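PDB 1WD5: phosphoribosyltransferase from Thermus thermophilus, which is of unconfirmed function but probably transfers phosphoribosyl groups, like other type I phosphoribosyltransferases. Local coordinates for residues E48-L53 / R113-R118. Sequence-based numbering, arbitrary orientation.
Sequences ELDVVL and RPKAAR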
loop_
_atom_site.group_PDB
_atom_site.type_symbol
_atom_site.label_atom_id
_atom_site.label_comp_id
_atom_site.label_asym_id
_atom_site.label_seq_id
_atom_site.Cartn_x
_atom_site.Cartn_y
_atom_site.Cartn_z
ATOM N N GLU A 48 -3.284 13.755 -5.261
ATOM C CA GLU A 48 -4.540 13.064 -5.532
ATOM C C GLU A 48 -4.602 11.727 -4.788
ATOM O O GLU A 48 -3.684 10.915 -4.874
ATOM C CB GLU A 48 -4.673 12.843 -7.041
ATOM C CG GLU A 48 -5.806 11.926 -7.457
ATOM C CD GLU A 48 -6.050 11.951 -8.955
ATOM O OE1 GLU A 48 -5.062 11.991 -9.717
ATOM O OE2 GLU A 48 -7.228 11.922 -9.371
ATOM N N LEU A 49 -5.694 11.498 -4.066
ATOM C CA LEU A 49 -5.852 10.272 -3.288
ATOM C C LEU A 49 -6.586 9.150 -4.012
ATOM O O LEU A 49 -7.570 9.377 -4.716
ATOM C CB LEU A 49 -6.572 10.591 -1.972
ATOM C CG LEU A 49 -6.895 9.485 -0.956
ATOM C CD1 LEU A 49 -8.078 8.664 -1.422
ATOM C CD2 LEU A 49 -5.670 8.609 -0.735
ATOM N N ASP A 50 -6.081 7.935 -3.843
ATOM C CA ASP A 50 -6.706 6.753 -4.420
ATOM C C ASP A 50 -6.272 5.568 -3.578
ATOM O O ASP A 50 -5.438 5.697 -2.677
ATOM C CB ASP A 50 -6.296 6.544 -5.888
ATOM C CG ASP A 50 -7.165 5.506 -6.595
ATOM O OD1 ASP A 50 -8.179 5.067 -6.010
ATOM O OD2 ASP A 50 -6.845 5.132 -7.740
ATOM N N VAL A 51 -6.852 4.413 -3.858
ATOM C CA VAL A 51 -6.524 3.220 -3.110
ATOM C C VAL A 51 -5.774 2.254 -4.018
ATOM O O VAL A 51 -5.980 2.248 -5.232
ATOM C CB VAL A 51 -7.808 2.543 -2.600
ATOM C CG1 VAL A 51 -8.696 2.170 -3.786
ATOM C CG2 VAL A 51 -7.470 1.317 -1.787
ATOM N N VAL A 52 -4.886 1.460 -3.433
ATOM C CA VAL A 52 -4.156 0.468 -4.205
ATOM C C VAL A 52 -4.810 -0.844 -3.816
ATOM O O VAL A 52 -4.925 -1.163 -2.631
ATOM C CB VAL A 52 -2.636 0.461 -3.880
ATOM C CG1 VAL A 52 -2.399 0.256 -2.398
ATOM C CG2 VAL A 52 -1.946 -0.620 -4.696
ATOM N N LEU A 53 -5.264 -1.583 -4.822
ATOM C CA LEU A 53 -5.962 -2.843 -4.613
ATOM C C LEU A 53 -5.171 -4.006 -5.196
ATOM O O LEU A 53 -5.145 -4.210 -6.413
ATOM C CB LEU A 53 -7.344 -2.747 -5.259
ATOM C CG LEU A 53 -8.233 -1.667 -4.621
ATOM C CD1 LEU A 53 -9.361 -1.252 -5.562
ATOM C CD2 LEU A 53 -8.792 -2.209 -3.312
ATOM N N ARG A 113 -15.151 5.849 -6.810
ATOM C CA ARG A 113 -13.963 6.580 -7.268
ATOM C C ARG A 113 -13.168 5.710 -8.243
ATOM O O ARG A 113 -12.606 4.682 -7.863
ATOM C CB ARG A 113 -13.116 7.029 -6.055
ATOM C CG ARG A 113 -11.634 6.616 -6.022
ATOM C CD ARG A 113 -10.814 7.207 -7.155
ATOM N NE ARG A 113 -9.898 8.281 -6.765
ATOM C CZ ARG A 113 -9.327 9.094 -7.649
ATOM N NH1 ARG A 113 -9.590 8.936 -8.940
ATOM N NH2 ARG A 113 -8.508 10.062 -7.257
ATOM N N PRO A 114 -13.131 6.113 -9.527
ATOM C CA PRO A 114 -12.417 5.385 -10.581
ATOM C C PRO A 114 -10.913 5.404 -10.377
ATOM O O PRO A 114 -10.372 6.338 -9.786
ATOM C CB PRO A 114 -12.840 6.120 -11.852
ATOM C CG PRO A 114 -12.968 7.530 -11.372
ATOM C CD PRO A 114 -13.721 7.353 -10.065
ATOM N N LYS A 115 -10.239 4.369 -10.867
ATOM C CA LYS A 115 -8.793 4.279 -10.723
ATOM C C LYS A 115 -8.093 5.470 -11.364
ATOM O O LYS A 115 -8.282 5.747 -12.550
ATOM C CB LYS A 115 -8.276 2.986 -11.351
ATOM C CG LYS A 115 -6.769 2.833 -11.247
ATOM C CD LYS A 115 -6.288 1.514 -11.823
ATOM C CE LYS A 115 -4.783 1.384 -11.635
ATOM N NZ LYS A 115 -4.263 0.098 -12.153
ATOM N N ALA A 116 -7.286 6.174 -10.577
ATOM C CA ALA A 116 -6.554 7.330 -11.079
ATOM C C ALA A 116 -5.338 6.850 -11.862
ATOM O O ALA A 116 -4.758 5.813 -11.542
ATOM C CB ALA A 116 -6.111 8.218 -9.919
ATOM N N ALA A 117 -4.960 7.605 -12.890
ATOM C CA ALA A 117 -3.810 7.255 -13.716
ATOM C C ALA A 117 -2.539 7.286 -12.876
ATOM O O ALA A 117 -2.422 8.084 -11.943
ATOM C CB ALA A 117 -3.693 8.232 -14.892
ATOM N N ARG A 118 -1.590 6.415 -13.204
ATOM C CA ARG A 118 -0.328 6.345 -12.473
ATOM C C ARG A 118 0.882 6.473 -13.394
ATOM O O ARG A 118 1.958 6.895 -12.969
ATOM C CB ARG A 118 -0.261 5.026 -11.701
ATOM C CG ARG A 118 -1.386 4.887 -10.685
ATOM C CD ARG A 118 -1.603 3.453 -10.236
ATOM N NE ARG A 118 -2.724 3.369 -9.303
ATOM C CZ ARG A 118 -3.188 2.243 -8.779
ATOM N NH1 ARG A 118 -2.632 1.081 -9.095
ATOM N NH2 ARG A 118 -4.209 2.281 -7.932
HETATM O O HOH W 1 -9.314 10.888 -11.009
HETATM O O HOH W 2 -4.653 -0.667 -7.522
#
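A buried salt-bridge network joins strand 48-59 of the central sheet to the loop between helix 88-112 and strand 122-126; R113 meets E48 and D50, while R118 pairs only with D50 of these two, at long range. The loop runs at about 90° to the strand, and each hydrogen bond across the contact involves a side chain. R113, bent at chi2 and chi3, curls back to the strand; its NH2 donates to L49 O at 2.8 Å and, almost straight, to E48 OE2 at 3.1 Å. The glutamate oxygen lies in the guanidinium plane yet is itself approached from above its carboxylate. R113 NH1 donates to P114 O at 2.8 Å, and a water links NH1 to the same OE2. The five N-H groups of a guanidinium suit arginine to this place, serving a backbone carbonyl, a carboxylate and its own loop at once; an alanine here would probably leave L49 O and E48 OE2 without these donors and open a gap over D50. The D50 carboxyl carbon lies over one guanidinium face, and D50 OD1 is 3.7 Å from R113 NE, a long pairing of charges alone. With CG anti to its backbone N (chi1 -167°), D50 reaches the loop and takes the A116 N-H on OD2 at 3.1 Å; A116, with only a methyl group, packs its CB against E48 CD at 3.9 Å. Outside the two segments, R110 also pairs with D50 and E146 with R118. This is a polar strand-to-loop junction on the parallel part of the sheet, in the α/β fold of type I phosphoribosyltransferases.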